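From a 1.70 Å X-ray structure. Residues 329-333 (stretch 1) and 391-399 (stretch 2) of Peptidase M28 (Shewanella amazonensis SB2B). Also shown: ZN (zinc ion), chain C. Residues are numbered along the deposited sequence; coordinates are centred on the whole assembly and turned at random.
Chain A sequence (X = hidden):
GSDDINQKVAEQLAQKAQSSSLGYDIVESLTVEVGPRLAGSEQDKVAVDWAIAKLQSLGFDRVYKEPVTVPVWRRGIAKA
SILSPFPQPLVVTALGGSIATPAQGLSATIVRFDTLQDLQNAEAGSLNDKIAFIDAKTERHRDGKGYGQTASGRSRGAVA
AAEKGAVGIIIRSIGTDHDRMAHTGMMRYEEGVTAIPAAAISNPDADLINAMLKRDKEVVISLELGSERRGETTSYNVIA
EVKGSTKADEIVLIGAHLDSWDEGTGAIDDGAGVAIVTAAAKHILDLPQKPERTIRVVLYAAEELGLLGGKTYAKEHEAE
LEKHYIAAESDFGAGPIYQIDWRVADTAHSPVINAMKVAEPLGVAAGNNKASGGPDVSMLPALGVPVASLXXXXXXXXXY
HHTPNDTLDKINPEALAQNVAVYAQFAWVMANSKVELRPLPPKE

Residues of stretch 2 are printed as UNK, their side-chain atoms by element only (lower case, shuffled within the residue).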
# COMPACT_ATOMS: atom_id res chain seq x y z
N GLU A 329 -13.69 -4.79 -25.50
CA GLU A 329 -12.48 -4.24 -24.89
C GLU A 329 -12.25 -4.81 -23.49
O GLU A 329 -13.18 -4.88 -22.69
CB GLU A 329 -12.54 -2.73 -24.79
CG GLU A 329 -11.34 -2.16 -24.06
CD GLU A 329 -11.25 -0.64 -24.08
OE1 GLU A 329 -12.28 0.00 -23.77
OE2 GLU A 329 -10.15 -0.10 -24.41
N SER A 330 -11.00 -5.18 -23.22
CA SER A 330 -10.55 -5.61 -21.89
C SER A 330 -9.97 -4.37 -21.18
O SER A 330 -8.90 -3.87 -21.55
CB SER A 330 -9.49 -6.66 -22.00
OG SER A 330 -9.10 -7.20 -20.71
N ASP A 331 -10.67 -3.90 -20.16
CA ASP A 331 -10.20 -2.76 -19.33
C ASP A 331 -10.85 -2.82 -17.95
O ASP A 331 -11.46 -1.86 -17.49
CB ASP A 331 -10.51 -1.42 -19.98
CG ASP A 331 -9.91 -0.27 -19.21
OD1 ASP A 331 -8.85 -0.48 -18.61
OD2 ASP A 331 -10.45 0.84 -19.24
N PHE A 332 -10.70 -3.95 -17.30
CA PHE A 332 -11.08 -4.10 -15.89
C PHE A 332 -10.09 -5.02 -15.20
O PHE A 332 -10.46 -5.89 -14.41
CB PHE A 332 -12.53 -4.54 -15.81
CG PHE A 332 -13.18 -4.29 -14.48
CD1 PHE A 332 -12.75 -3.29 -13.63
CD2 PHE A 332 -14.27 -5.07 -14.08
CE1 PHE A 332 -13.37 -3.08 -12.44
CE2 PHE A 332 -14.92 -4.82 -12.87
CZ PHE A 332 -14.46 -3.84 -12.05
N GLY A 333 -8.81 -4.77 -15.47
CA GLY A 333 -7.70 -5.46 -14.80
C GLY A 333 -7.46 -6.85 -15.34
O GLY A 333 -7.58 -7.07 -16.54
N UNK A 391 -17.25 -9.75 -18.85
CA UNK A 391 -17.27 -9.18 -17.50
C UNK A 391 -16.17 -9.80 -16.66
O UNK A 391 -16.19 -11.00 -16.42
n UNK A 391 -21.06 -6.83 -18.18
c UNK A 391 -19.83 -8.89 -17.58
c UNK A 391 -18.61 -9.48 -16.85
n UNK A 391 -22.44 -5.16 -18.95
n UNK A 391 -20.35 -4.62 -18.13
c UNK A 391 -19.83 -7.38 -17.58
c UNK A 391 -21.28 -5.54 -18.41
N UNK A 392 -15.24 -8.97 -16.17
CA UNK A 392 -14.16 -9.41 -15.29
C UNK A 392 -14.53 -9.22 -13.84
O UNK A 392 -15.22 -8.25 -13.52
o UNK A 392 -11.07 -6.83 -17.49
c UNK A 392 -11.04 -8.03 -17.08
c UNK A 392 -12.91 -8.60 -15.54
c UNK A 392 -12.28 -8.81 -16.91
n UNK A 392 -9.93 -8.65 -16.74
N UNK A 393 -14.03 -10.11 -12.99
CA UNK A 393 -14.11 -9.95 -11.53
C UNK A 393 -13.16 -8.84 -11.09
O UNK A 393 -11.93 -9.00 -11.12
o UNK A 393 -13.81 -10.07 -8.67
o UNK A 393 -14.37 -12.17 -8.69
c UNK A 393 -14.00 -11.15 -9.28
c UNK A 393 -13.80 -11.25 -10.80
N UNK A 394 -13.72 -7.69 -10.73
CA UNK A 394 -12.92 -6.57 -10.29
C UNK A 394 -13.02 -6.29 -8.80
O UNK A 394 -12.87 -5.12 -8.35
N UNK A 395 -13.28 -7.32 -8.00
CA UNK A 395 -13.43 -7.11 -6.54
C UNK A 395 -12.24 -6.40 -5.92
O UNK A 395 -12.42 -5.59 -5.01
c UNK A 395 -13.62 -8.43 -5.80
o UNK A 395 -14.85 -9.02 -6.19
N UNK A 396 -11.02 -6.70 -6.41
CA UNK A 396 -9.80 -6.08 -5.88
C UNK A 396 -9.26 -4.93 -6.75
O UNK A 396 -8.30 -4.28 -6.37
c UNK A 396 -8.70 -7.13 -5.66
o UNK A 396 -8.90 -7.70 -7.99
c UNK A 396 -8.16 -7.72 -6.96
o UNK A 396 -7.01 -8.26 -6.92
N UNK A 397 -9.91 -4.65 -7.87
CA UNK A 397 -9.35 -3.72 -8.87
C UNK A 397 -9.15 -2.32 -8.31
O UNK A 397 -8.10 -1.70 -8.54
c UNK A 397 -10.49 -1.59 -11.44
c UNK A 397 -9.87 -2.82 -11.21
c UNK A 397 -8.90 -3.25 -12.10
o UNK A 397 -8.79 -0.50 -14.48
c UNK A 397 -10.10 -0.78 -12.51
c UNK A 397 -10.30 -3.68 -10.06
c UNK A 397 -8.55 -2.47 -13.21
c UNK A 397 -9.16 -1.25 -13.40
N UNK A 398 -10.13 -1.82 -7.57
CA UNK A 398 -10.04 -0.47 -7.02
C UNK A 398 -9.22 -0.35 -5.76
O UNK A 398 -9.10 0.75 -5.18
c UNK A 398 -12.18 1.48 -10.39
c UNK A 398 -11.63 1.31 -9.15
c UNK A 398 -13.12 -0.47 -8.69
c UNK A 398 -11.45 0.16 -6.91
c UNK A 398 -13.68 -0.30 -9.92
c UNK A 398 -13.19 0.67 -10.80
c UNK A 398 -12.12 0.35 -8.27
N UNK A 399 -8.59 -1.44 -5.33
CA UNK A 399 -7.48 -1.34 -4.36
C UNK A 399 -6.22 -0.74 -4.98
O UNK A 399 -5.44 -0.13 -4.26
c UNK A 399 -7.12 -2.67 -3.75
o UNK A 399 -9.25 -2.60 -2.62
o UNK A 399 -8.15 -4.49 -2.65
c UNK A 399 -8.26 -3.29 -2.95
ZN ZN C . -8.67 1.54 -17.91
O HOH W 1 -8.10 -2.08 -16.48
O HOH W 2 -12.87 -5.72 -19.10
O HOH W 3 -10.27 1.02 -16.22
O HOH W 4 -10.00 -7.38 -12.32
O HOH W 5 -8.98 3.41 -17.47

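Position 391 carries three carbons, a nitrogen, then a carbon bearing two more nitrogens: a guanidinium chain, hence Arg391. Its CA-to-CB bond points away, the side chain makes no contact with stretch 1, and two of its nitrogens are hydrogen-bonded elsewhere in the structure.

Position 392 has three side-chain carbons, the third carrying one oxygen and one nitrogen. This is a carboxamide, one carbon too long for asparagine, so the residue is Gln392. Its CA-to-CB bond points toward stretch 1, and the chain extends with chi1 m and chi2 t. NE2 donates to Gly333 O at 2.8 Å with an N-H...O angle of 166°, whereas the bond from Phe332 N to Gln392 OE1, 2.9 Å long, is weak because its angle is only 123°. OE1 also accepts from water 2, which in turn accepts from Asp331 N.

Position 393 shows two carbons, the second bearing two oxygens: a short carboxylate, Asp393. Its CA-to-CB bond points away, and OD1 serves its own loop, accepting from the backbone N of position 395 at 2.9 Å and 164°. Its backbone O faces water 4, which donates both to it and to Phe332 O.

Position 394 has no side-chain atoms, so it is Gly394. Its CA lies 3.6 Å from Phe332 CZ and 4.0 Å from the ring centroid, 28° off the normal, a CH-pi contact over the face. An ideal CB here would fall 2.1 Å from Phe332 CZ, a clash.

Position 395, one carbon then one oxygen, is Ser395; its CA-to-CB bond points away and it covers nothing on stretch 1.

Position 396 repeats the short carboxylate pattern and is Asp396, exposed, and its side chain makes no contact with stretch 1.

Position 397 has one carbon, then a six-carbon ring bearing an oxygen: Tyr397. The ring receives the edge of Phe332 on its face, with centroids 4.9 Å apart and planes at 67°; Phe332 CE1 reaches Tyr397 CD2 at 3.4 Å. Water 1 joins Tyr397 OH (2.6 Å) to Gly333 N (3.0 Å) and Asp331 OD1 (2.8 Å).

Position 398 has the same carbon ring without oxygen, so it is Phe398. Its CE2 lies 3.8 Å from Phe332 CE1, near the plane of the Phe332 ring.

Position 399, two carbons with two terminal oxygens, is Asp399, out of reach of stretch 1 and with both carboxylate oxygens hydrogen-bonded elsewhere in the structure.

The contact therefore combines amide recognition with aromatic packing, burying 416 Å² in total. Gln392 reads the backbone of Phe332 and Gly333, while the Phe332 ring packs against Gly394, Tyr397 and Phe398. Gly333 has a positive phi of 78°, and an ideal CB would clash with Tyr397 CD1 at 2.8 Å. Waters extend the junction toward the metal: Asp331 binds zinc through OD1 (2.1 Å) and OD2 (2.3 Å), and zinc-bound water 3 also hydrogen-bonds Tyr397 OH at 2.7 Å.

Stretch 2 391-399: RQDGSDYFD
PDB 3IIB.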